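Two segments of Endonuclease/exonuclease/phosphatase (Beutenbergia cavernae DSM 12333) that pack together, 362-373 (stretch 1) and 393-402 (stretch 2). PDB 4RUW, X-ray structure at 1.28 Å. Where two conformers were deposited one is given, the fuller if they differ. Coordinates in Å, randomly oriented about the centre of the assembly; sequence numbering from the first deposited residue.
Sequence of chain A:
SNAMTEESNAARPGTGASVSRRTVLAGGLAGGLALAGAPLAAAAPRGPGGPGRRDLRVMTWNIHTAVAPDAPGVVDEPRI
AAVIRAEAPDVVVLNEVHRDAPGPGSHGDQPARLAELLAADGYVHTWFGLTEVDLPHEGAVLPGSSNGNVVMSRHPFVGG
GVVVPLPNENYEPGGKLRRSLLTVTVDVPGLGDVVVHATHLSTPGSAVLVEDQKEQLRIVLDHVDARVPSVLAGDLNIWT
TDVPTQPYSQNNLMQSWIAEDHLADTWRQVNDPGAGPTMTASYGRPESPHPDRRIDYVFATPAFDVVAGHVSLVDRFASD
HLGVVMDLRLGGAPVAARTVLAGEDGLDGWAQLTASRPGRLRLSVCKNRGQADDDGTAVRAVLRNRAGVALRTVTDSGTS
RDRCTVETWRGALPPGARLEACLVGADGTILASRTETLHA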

# COMPACT_ATOMS: atom_id res chain seq x y z
N ARG A 362 -10.05 13.74 12.69
CA ARG A 362 -9.49 12.40 12.82
C ARG A 362 -8.00 12.50 13.05
O ARG A 362 -7.31 13.25 12.35
N LEU A 363 -7.50 11.75 14.03
CA LEU A 363 -6.08 11.67 14.30
C LEU A 363 -5.67 10.21 14.25
O LEU A 363 -6.19 9.38 15.01
N SER A 364 -4.76 9.89 13.33
CA SER A 364 -4.19 8.55 13.22
C SER A 364 -2.73 8.61 13.67
O SER A 364 -1.93 9.37 13.11
N VAL A 365 -2.39 7.84 14.70
CA VAL A 365 -1.08 7.92 15.32
C VAL A 365 -0.43 6.56 15.24
O VAL A 365 -1.02 5.54 15.62
N CYS A 366 0.81 6.55 14.76
CA CYS A 366 1.49 5.31 14.49
C CYS A 366 2.90 5.29 15.05
O CYS A 366 3.71 6.16 14.73
N LYS A 367 3.17 4.31 15.90
CA LYS A 367 4.53 4.02 16.34
C LYS A 367 5.12 3.04 15.32
O LYS A 367 4.66 1.90 15.21
N ASN A 368 6.12 3.49 14.57
CA ASN A 368 6.69 2.65 13.53
C ASN A 368 8.07 2.19 13.94
O ASN A 368 9.09 2.57 13.36
N ARG A 369 8.09 1.35 14.97
CA ARG A 369 9.31 1.00 15.66
C ARG A 369 9.08 -0.37 16.29
O ARG A 369 8.02 -0.62 16.87
N GLY A 370 10.06 -1.26 16.14
CA GLY A 370 9.99 -2.57 16.74
C GLY A 370 9.26 -3.58 15.88
O GLY A 370 8.42 -3.22 15.06
N GLN A 371 9.59 -4.85 16.09
CA GLN A 371 8.93 -5.94 15.40
C GLN A 371 8.33 -6.90 16.43
O GLN A 371 7.18 -6.74 16.83
N ALA A 372 9.10 -7.86 16.91
CA ALA A 372 8.61 -8.80 17.90
C ALA A 372 8.54 -8.19 19.30
O ALA A 372 7.69 -8.58 20.11
N ASP A 373 9.42 -7.24 19.57
CA ASP A 373 9.63 -6.77 20.94
C ASP A 373 9.34 -5.28 21.12
O ASP A 373 9.82 -4.43 20.37
N THR A 393 -5.26 14.30 23.06
CA THR A 393 -4.02 13.54 23.00
C THR A 393 -4.34 12.13 22.53
O THR A 393 -5.28 11.51 23.02
N VAL A 394 -3.58 11.63 21.55
CA VAL A 394 -3.76 10.28 21.05
C VAL A 394 -2.39 9.62 21.01
O VAL A 394 -1.43 10.19 20.49
N THR A 395 -2.30 8.41 21.57
CA THR A 395 -1.01 7.75 21.73
C THR A 395 -1.03 6.36 21.09
O THR A 395 -2.04 5.66 21.14
N ASP A 396 0.09 5.98 20.48
CA ASP A 396 0.26 4.62 19.98
C ASP A 396 1.49 3.99 20.61
O ASP A 396 2.59 4.55 20.58
N SER A 397 1.32 2.81 21.20
CA SER A 397 2.45 2.06 21.73
C SER A 397 2.55 0.72 21.02
O SER A 397 1.97 0.54 19.95
N GLY A 398 3.31 -0.22 21.57
CA GLY A 398 3.44 -1.53 20.96
C GLY A 398 4.57 -1.56 19.95
O GLY A 398 5.62 -0.97 20.18
N THR A 399 4.37 -2.26 18.83
CA THR A 399 5.39 -2.31 17.79
C THR A 399 4.74 -2.14 16.43
O THR A 399 3.52 -2.00 16.32
N SER A 400 5.55 -2.17 15.37
CA SER A 400 5.01 -2.09 14.02
C SER A 400 4.06 -3.24 13.67
O SER A 400 3.32 -3.15 12.69
N ARG A 401 4.07 -4.31 14.45
CA ARG A 401 3.14 -5.42 14.22
C ARG A 401 1.72 -5.13 14.70
O ARG A 401 0.80 -5.89 14.40
N ASP A 402 1.55 -4.03 15.44
CA ASP A 402 0.27 -3.71 16.05
C ASP A 402 -0.44 -2.58 15.32
O ASP A 402 0.19 -1.67 14.77

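Which side chains fill the space between the two strands? Strand 362-367 and strand 393-396 run in roughly the same direction, their axes inclined by 32° and 6.0 Å apart at closest approach. Leu363, Val365 and Lys367 point toward stretch 2, while Ser364 and Cys366 alternate away; across the gap Val394 and Asp396 point back, and Thr393 and Thr395 turn away. Near Leu363 and Val394 this layer is apolar. Val394, chi1 t, meets both neighbours: its CG1 lies 3.6 Å from CG2 of Val365, also t, and its CG2 lies 3.8 Å from CD2 of Leu363, whose rotamer is t, p.

How does Lys367, which has the largest covered area of any residue here, fit into a buried site? All four of its chi angles are t, so the fully extended chain reaches past Asp396 and Ser397, with Lys367 CD 4.0 Å from Ser397 C, to Gly398, just before the beta turn, where Lys367 NZ donates to Gly398 O at 2.7 Å, so the charged end finds a backbone carbonyl. A water accepts a hydrogen bond from Gly398 N at 3.0 Å and a weak one from Lys367 NZ at 3.4 Å, linking the same two residues a second time.

What does Asp396 do with its carboxylate? With chi1 t, the side chain places Asp396 OD2 2.8 Å from Lys367 N, and the N-H...O angle of 175° makes this a nearly straight hydrogen bond. The carboxylate of Asp396 thus bonds the backbone of the other stretch directly. Asp396 CB also packs 3.3 Å from Val365 O, and OD1 is satisfied elsewhere in the structure.

How is the loop end of the contact held? Thr399, chi1 p, points sideways, and its OG1 donates to Gln371 O at 2.8 Å while accepting from Arg401 N at 3.1 Å, tying the beta turn to the facing loop. Thr399 CG2 rests 3.4 Å from Asp373 O. Ser400, also p, grips Gly370 O twice, through OG at 2.7 Å and through N at 3.1 Å. A CB on Gly370 would come close to Thr399 CG2, and its backbone angles by themselves call for glycine. Arg401, with chi1 m and the rest of its chain extended, lays one guanidinium face against Gln371 C and Ala372 CA, the latter 3.5 Å from Arg401 NH1. This is packing across the backbone: Arg401 NE and NH2 find their hydrogen bonds elsewhere in the structure.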

# COMPACT_ATOMS: atom_id res chain seq x y z
CB ARG A 362 -9.76 11.57 11.56
CG ARG A 362 -9.17 10.15 11.62
CD ARG A 362 -9.38 9.39 10.33
NE ARG A 362 -8.68 10.04 9.22
CZ ARG A 362 -8.94 9.82 7.93
NH1 ARG A 362 -9.87 8.94 7.59
NH2 ARG A 362 -8.27 10.47 6.99
CB LEU A 363 -5.80 12.26 15.68
CG LEU A 363 -4.40 12.68 16.12
CD1 LEU A 363 -3.69 13.42 15.01
CD2 LEU A 363 -4.50 13.57 17.35
CB SER A 364 -4.26 8.05 11.78
OG SER A 364 -3.56 6.83 11.62
CB VAL A 365 -1.18 8.38 16.78
CG1 VAL A 365 0.21 8.51 17.40
CG2 VAL A 365 -1.90 9.69 16.85
CB CYS A 366 1.54 5.09 12.98
SG CYS A 366 2.63 3.77 12.51
CB LYS A 367 4.55 3.39 17.73
CG LYS A 367 5.95 2.92 18.14
CD LYS A 367 5.95 2.26 19.51
CE LYS A 367 7.30 1.63 19.81
NZ LYS A 367 7.32 0.92 21.12
CB ASN A 368 6.73 3.39 12.19
CG ASN A 368 6.82 2.44 11.02
OD1 ASN A 368 6.20 1.38 11.03
ND2 ASN A 368 7.62 2.80 10.02
CB ARG A 369 9.55 2.06 16.73
CG ARG A 369 10.81 1.98 17.54
CD ARG A 369 10.89 3.23 18.41
NE ARG A 369 11.90 3.13 19.45
CZ ARG A 369 13.04 3.82 19.46
NH1 ARG A 369 13.31 4.67 18.47
NH2 ARG A 369 13.90 3.67 20.45
CB GLN A 371 9.89 -6.62 14.42
CG GLN A 371 10.06 -5.80 13.14
CD GLN A 371 11.47 -5.80 12.56
OE1 GLN A 371 12.32 -6.59 12.95
NE2 GLN A 371 11.70 -4.90 11.60
CB ALA A 372 9.46 -10.06 17.93
CB ASP A 373 11.06 -7.10 21.39
CG ASP A 373 11.34 -8.59 21.38
OD1 ASP A 373 10.57 -9.35 22.00
OD2 ASP A 373 12.32 -9.01 20.73
CB THR A 393 -3.37 13.49 24.39
OG1 THR A 393 -3.08 14.82 24.83
CG2 THR A 393 -2.08 12.68 24.36
CB VAL A 394 -4.42 10.27 19.66
CG1 VAL A 394 -4.54 8.86 19.12
CG2 VAL A 394 -5.80 10.93 19.72
CB THR A 395 -0.65 7.63 23.23
OG1 THR A 395 -0.68 8.92 23.83
CG2 THR A 395 0.74 7.02 23.42
CB ASP A 396 0.41 4.63 18.46
CG ASP A 396 0.24 3.25 17.85
OD1 ASP A 396 -0.68 2.53 18.27
OD2 ASP A 396 1.02 2.88 16.96
CB SER A 397 2.34 1.89 23.24
OG SER A 397 1.11 1.29 23.59
CB THR A 399 6.16 -3.65 17.77
OG1 THR A 399 5.33 -4.67 17.21
CG2 THR A 399 6.64 -4.06 19.16
CB SER A 400 6.14 -2.04 13.00
OG SER A 400 6.83 -3.28 12.92
CB ARG A 401 3.66 -6.70 14.87
CG ARG A 401 4.94 -7.22 14.25
CD ARG A 401 5.35 -8.52 14.89
NE ARG A 401 6.59 -9.02 14.31
CZ ARG A 401 7.21 -10.12 14.73
NH1 ARG A 401 6.70 -10.82 15.74
NH2 ARG A 401 8.33 -10.51 14.15
CB ASP A 402 0.47 -3.31 17.51
CG ASP A 402 1.20 -4.36 18.31
OD1 ASP A 402 0.95 -5.56 18.07
OD2 ASP A 402 2.03 -3.99 19.16
O HOH W 1 5.19 0.61 23.77